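Local coordinates for protein transcriptional regulator KdgR (Pseudomonas aeruginosa, PDB 5Y6I) that probably binds DNA through an N-terminal helix-turn-helix domain and regulates transcription as an IclR-family regulator, at residues 225-230 / 250-255; 92-97 / 123-128. All blocks are in the same frame, centred on the assembly; numbering follows the deposited sequence.

Interaction 1. Residues 225-230 / 250-255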
loop_
_atom_site.group_PDB
_atom_site.type_symbol
_atom_site.label_atom_id
_atom_site.label_comp_id
_atom_site.label_asym_id
_atom_site.label_seq_id
_atom_site.Cartn_x
_atom_site.Cartn_y
_atom_site.Cartn_z
ATOM N N ALA A 225 -4.277 -7.913 -8.274
ATOM C CA ALA A 225 -4.999 -8.369 -9.446
ATOM C C ALA A 225 -4.507 -9.770 -9.791
ATOM O O ALA A 225 -3.592 -10.306 -9.155
ATOM C CB ALA A 225 -4.810 -7.406 -10.623
ATOM N N VAL A 226 -5.151 -10.367 -10.798
ATOM C CA VAL A 226 -4.696 -11.593 -11.435
ATOM C C VAL A 226 -4.615 -11.320 -12.926
ATOM O O VAL A 226 -5.510 -10.684 -13.496
ATOM C CB VAL A 226 -5.630 -12.781 -11.145
ATOM C CG1 VAL A 226 -5.093 -14.078 -11.802
ATOM C CG2 VAL A 226 -5.772 -12.968 -9.653
ATOM N N LEU A 227 -3.526 -11.759 -13.545
ATOM C CA LEU A 227 -3.301 -11.569 -14.967
ATOM C C LEU A 227 -3.276 -12.945 -15.613
ATOM O O LEU A 227 -2.747 -13.901 -15.037
ATOM C CB LEU A 227 -1.992 -10.809 -15.228
ATOM C CG LEU A 227 -1.931 -10.013 -16.533
ATOM C CD1 LEU A 227 -0.877 -8.914 -16.407
ATOM C CD2 LEU A 227 -1.640 -10.894 -17.743
ATOM N N THR A 228 -3.837 -13.038 -16.813
ATOM C CA THR A 228 -4.349 -14.309 -17.295
ATOM C C THR A 228 -4.310 -14.363 -18.812
ATOM O O THR A 228 -4.751 -13.418 -19.474
ATOM C CB THR A 228 -5.780 -14.466 -16.828
ATOM O OG1 THR A 228 -6.369 -13.172 -16.921
ATOM C CG2 THR A 228 -5.862 -14.882 -15.409
ATOM N N VAL A 229 -3.832 -15.484 -19.350
ATOM C CA VAL A 229 -3.757 -15.715 -20.786
ATOM C C VAL A 229 -4.755 -16.806 -21.150
ATOM O O VAL A 229 -4.978 -17.751 -20.384
ATOM C CB VAL A 229 -2.328 -16.112 -21.204
ATOM C CG1 VAL A 229 -2.274 -16.489 -22.695
ATOM C CG2 VAL A 229 -1.348 -14.980 -20.886
ATOM N N VAL A 230 -5.357 -16.694 -22.332
ATOM C CA VAL A 230 -6.468 -17.577 -22.646
ATOM C C VAL A 230 -6.565 -17.774 -24.155
ATOM O O VAL A 230 -6.193 -16.896 -24.940
ATOM C CB VAL A 230 -7.762 -17.008 -22.012
ATOM C CG1 VAL A 230 -8.059 -15.637 -22.565
ATOM C CG2 VAL A 230 -8.939 -17.961 -22.170
ATOM N N ALA A 250 7.152 -13.266 -15.933
ATOM C CA ALA A 250 7.958 -12.073 -16.163
ATOM C C ALA A 250 7.093 -10.818 -16.189
ATOM O O ALA A 250 7.438 -9.800 -15.569
ATOM C CB ALA A 250 8.732 -12.212 -17.470
ATOM N N THR A 251 5.955 -10.876 -16.886
ATOM C CA THR A 251 5.042 -9.736 -16.901
ATOM C C THR A 251 4.524 -9.435 -15.499
ATOM O O THR A 251 4.539 -8.284 -15.054
ATOM C CB THR A 251 3.863 -10.009 -17.833
ATOM O OG1 THR A 251 4.334 -10.295 -19.154
ATOM C CG2 THR A 251 2.945 -8.806 -17.876
ATOM N N THR A 252 4.050 -10.463 -14.782
ATOM C CA THR A 252 3.405 -10.189 -13.501
ATOM C C THR A 252 4.413 -9.844 -12.408
ATOM O O THR A 252 4.148 -8.960 -11.581
ATOM C CB THR A 252 2.512 -11.361 -13.101
ATOM O OG1 THR A 252 3.235 -12.601 -13.181
ATOM C CG2 THR A 252 1.350 -11.422 -14.050
ATOM N N ARG A 253 5.583 -10.482 -12.404
ATOM C CA ARG A 253 6.637 -10.028 -11.505
ATOM C C ARG A 253 7.073 -8.609 -11.824
ATOM O O ARG A 253 7.467 -7.863 -10.917
ATOM C CB ARG A 253 7.827 -10.965 -11.573
ATOM C CG ARG A 253 7.622 -12.203 -10.746
ATOM C CD ARG A 253 8.440 -13.341 -11.292
ATOM N NE ARG A 253 8.157 -14.569 -10.569
ATOM C CZ ARG A 253 8.664 -15.753 -10.882
ATOM N NH1 ARG A 253 8.344 -16.817 -10.159
ATOM N NH2 ARG A 253 9.490 -15.870 -11.914
ATOM N N ALA A 254 7.014 -8.212 -13.096
ATOM C CA ALA A 254 7.372 -6.836 -13.432
ATOM C C ALA A 254 6.342 -5.865 -12.877
ATOM O O ALA A 254 6.689 -4.924 -12.154
ATOM C CB ALA A 254 7.513 -6.673 -14.945
ATOM N N ILE A 255 5.061 -6.086 -13.202
ATOM C CA ILE A 255 3.997 -5.228 -12.684
ATOM C C ILE A 255 4.091 -5.121 -11.166
ATOM O O ILE A 255 3.914 -4.038 -10.594
ATOM C CB ILE A 255 2.618 -5.760 -13.113
ATOM C CG1 ILE A 255 2.507 -5.884 -14.630
ATOM C CG2 ILE A 255 1.498 -4.874 -12.563
ATOM C CD1 ILE A 255 1.131 -6.394 -15.083
#
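Leu227, near the middle of strand 223-232, reaches across to three residues of helix 244-258, and every contact between 225-230 and 250-255 passes through it. Its CB already meets the helix, lying 3.6 Å from CG2 of Thr252. The bond to CB points at the helix, and CG, anti to the backbone N (chi1 -154°), carries the branch on until CD1 lies among three methyls. There CD1 of Leu227 packs 3.5 Å from CD1 of Ile255, the two side chains crossing at about a right angle. The same Leu227 CD1 lies 4.1 Å from CG2 of Thr251 and equally far from CG2 of Thr252, a methyl thus touched by both CB and CD1. Strand and helix run nearly antiparallel, at 159°, as two layers of the GAF-like C-terminal domain, and helix 93-108 adds Leu101 against Leu227.

The two threonines suit a helix face turned to an apolar side chain of the sheet because each presents its methyl there and returns its hydroxyl to its own helix. Thr251 OG1 is hydrogen-bonded to Arg247 O, and Thr252 OG1 to the carbonyl oxygens of Leu248 and Leu249. With the hydroxyls satisfied inside the helix, the interface is purely apolar and rests on shape and burial of methyl groups.

Interaction 2. Residues 92-97 / 123-128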
loop_
_atom_site.group_PDB
_atom_site.type_symbol
_atom_site.label_atom_id
_atom_site.label_comp_id
_atom_site.label_asym_id
_atom_site.label_seq_id
_atom_site.Cartn_x
_atom_site.Cartn_y
_atom_site.Cartn_z
ATOM N N ASP A 92 -1.744 1.863 -8.108
ATOM C CA ASP A 92 -2.925 1.558 -8.922
ATOM C C ASP A 92 -2.533 0.461 -9.910
ATOM O O ASP A 92 -1.912 0.746 -10.938
ATOM C CB ASP A 92 -3.445 2.786 -9.650
ATOM C CG ASP A 92 -4.634 2.467 -10.532
ATOM O OD1 ASP A 92 -5.425 1.589 -10.140
ATOM O OD2 ASP A 92 -4.776 3.069 -11.618
ATOM N N VAL A 93 -2.907 -0.780 -9.599
ATOM C CA VAL A 93 -2.563 -1.874 -10.489
ATOM C C VAL A 93 -3.183 -1.671 -11.860
ATOM O O VAL A 93 -2.676 -2.196 -12.849
ATOM C CB VAL A 93 -2.988 -3.219 -9.871
ATOM C CG1 VAL A 93 -4.502 -3.374 -9.918
ATOM C CG2 VAL A 93 -2.276 -4.377 -10.556
ATOM N N LEU A 94 -4.265 -0.902 -11.962
ATOM C CA LEU A 94 -4.853 -0.694 -13.280
ATOM C C LEU A 94 -3.957 0.185 -14.134
ATOM O O LEU A 94 -3.819 -0.052 -15.339
ATOM C CB LEU A 94 -6.247 -0.092 -13.155
ATOM C CG LEU A 94 -7.348 -1.157 -13.276
ATOM C CD1 LEU A 94 -7.185 -2.273 -12.252
ATOM C CD2 LEU A 94 -8.753 -0.548 -13.215
ATOM N N LYS A 95 -3.327 1.192 -13.518
ATOM C CA LYS A 95 -2.330 2.006 -14.209
ATOM C C LYS A 95 -1.094 1.181 -14.552
ATOM O O LYS A 95 -0.732 1.039 -15.728
ATOM C CB LYS A 95 -1.958 3.216 -13.346
ATOM C CG LYS A 95 -0.844 4.122 -13.912
ATOM C CD LYS A 95 0.500 3.952 -13.176
ATOM C CE LYS A 95 1.680 4.270 -14.101
ATOM N NZ LYS A 95 3.013 3.833 -13.573
ATOM N N SER A 96 -0.450 0.593 -13.536
ATOM C CA SER A 96 0.851 -0.041 -13.755
ATOM C C SER A 96 0.761 -1.221 -14.719
ATOM O O SER A 96 1.758 -1.563 -15.367
ATOM C CB SER A 96 1.458 -0.523 -12.427
ATOM O OG SER A 96 1.142 0.331 -11.339
ATOM N N ALA A 97 -0.397 -1.876 -14.807
ATOM C CA ALA A 97 -0.500 -3.097 -15.602
ATOM C C ALA A 97 -0.805 -2.845 -17.074
ATOM O O ALA A 97 -0.502 -3.705 -17.909
ATOM C CB ALA A 97 -1.577 -4.014 -15.030
ATOM N N THR A 123 -13.416 -10.362 -11.214
ATOM C CA THR A 123 -14.116 -9.463 -12.115
ATOM C C THR A 123 -13.115 -8.958 -13.145
ATOM O O THR A 123 -12.096 -8.359 -12.777
ATOM C CB THR A 123 -14.733 -8.305 -11.335
ATOM O OG1 THR A 123 -15.521 -8.827 -10.267
ATOM C CG2 THR A 123 -15.610 -7.479 -12.219
ATOM N N VAL A 124 -13.390 -9.221 -14.421
ATOM C CA VAL A 124 -12.489 -8.819 -15.497
ATOM C C VAL A 124 -12.688 -7.332 -15.770
ATOM O O VAL A 124 -13.794 -6.896 -16.105
ATOM C CB VAL A 124 -12.728 -9.659 -16.757
ATOM C CG1 VAL A 124 -11.876 -9.147 -17.933
ATOM C CG2 VAL A 124 -12.469 -11.147 -16.458
ATOM N N VAL A 125 -11.620 -6.550 -15.617
ATOM C CA VAL A 125 -11.704 -5.098 -15.716
ATOM C C VAL A 125 -10.915 -4.540 -16.886
ATOM O O VAL A 125 -10.933 -3.320 -17.102
ATOM C CB VAL A 125 -11.251 -4.415 -14.409
ATOM C CG1 VAL A 125 -12.245 -4.723 -13.285
ATOM C CG2 VAL A 125 -9.834 -4.830 -14.055
ATOM N N GLN A 126 -10.231 -5.383 -17.656
ATOM C CA GLN A 126 -9.351 -4.884 -18.703
ATOM C C GLN A 126 -8.856 -6.060 -19.546
ATOM O O GLN A 126 -8.474 -7.096 -18.991
ATOM C CB GLN A 126 -8.202 -4.099 -18.052
ATOM C CG GLN A 126 -6.864 -4.165 -18.693
ATOM C CD GLN A 126 -5.897 -3.133 -18.097
ATOM O OE1 GLN A 126 -6.123 -2.600 -17.013
ATOM N NE2 GLN A 126 -4.822 -2.851 -18.813
ATOM N N VAL A 127 -8.870 -5.903 -20.880
ATOM C CA VAL A 127 -8.694 -7.026 -21.805
ATOM C C VAL A 127 -7.889 -6.604 -23.024
ATOM O O VAL A 127 -8.241 -5.635 -23.704
ATOM C CB VAL A 127 -10.049 -7.587 -22.282
ATOM C CG1 VAL A 127 -9.864 -8.478 -23.517
ATOM C CG2 VAL A 127 -10.714 -8.322 -21.191
ATOM N N GLU A 128 -6.857 -7.372 -23.348
ATOM C CA GLU A 128 -6.118 -7.194 -24.596
ATOM C C GLU A 128 -6.373 -8.413 -25.473
ATOM O O GLU A 128 -5.911 -9.515 -25.158
ATOM C CB GLU A 128 -4.622 -7.007 -24.339
ATOM C CG GLU A 128 -4.208 -5.628 -23.833
ATOM C CD GLU A 128 -4.538 -4.496 -24.785
ATOM O OE1 GLU A 128 -4.744 -4.728 -25.998
ATOM O OE2 GLU A 128 -4.576 -3.350 -24.319
#
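Leu94 and Ala97, on the first turns of helix 93-108, face a classic beta bulge in strand 121-128, where Val125 and Gln126 both lie opposite Leu114 of the adjacent strand. Both of these neighbours point toward the helix. CD1 of Leu94 packs 4.1 Å from CG2 of Val125, their side chains crossing at about a right angle. Gln126 extends beyond CG (chi2 169°) and slides past Leu94 in the opposite direction, carrying its amide to the helix. There OE1 of Gln126 stands 3.8 Å from Leu94 O, two acceptors that cannot bond each other, and 4.2 Å from Leu94 CG. NE2 of Gln126 is 4.4 Å from the carbonyl carbon of Ala97, so the amide makes only a loose approach. A long, flexible glutamine suits a partly exposed seam that its aliphatic stem can span. Small Ala97 lets the helix settle on the sheet, against Leu114.

Farther out, Leu94 also rests on Val116, Gln126 touches Ala98 and Leu101, and a salt bridge from Glu128 to Arg105 ties the strand's end to the same helix. Asp92 caps that helix's N-terminus, a place suited to a carboxylate: its OD1 and OD2 take weak bonds from Leu94 N and Lys95 N. Its carbonyl oxygen accepts from Ser96 N, and also from Ser96 OG at 3.1 Å, the hydroxyl standing above the carbonyl plane.

Interactions 1 and 2 lie side by side on one five-stranded antiparallel sheet, their centres about 10 Å apart. Strand 121-128 is outermost within the chain, and strand 111-118 separates it from strand 223-232. Helix 244-258 lies over strand 223-232, while helix 93-108 reaches strand 121-128. The contacts meet directly in two places: Ile255 CD1 lies 3.6 Å from Ala97 CB, packing the two helices against each other, and Ala225 CB lies 3.9 Å from Val93 CG2, joining strand to helix. Interaction 1 is the buried one, whereas interaction 2 reaches the more open edge. These two side-chain pairs join the contacts, and both contacts belong to the C-terminal domain.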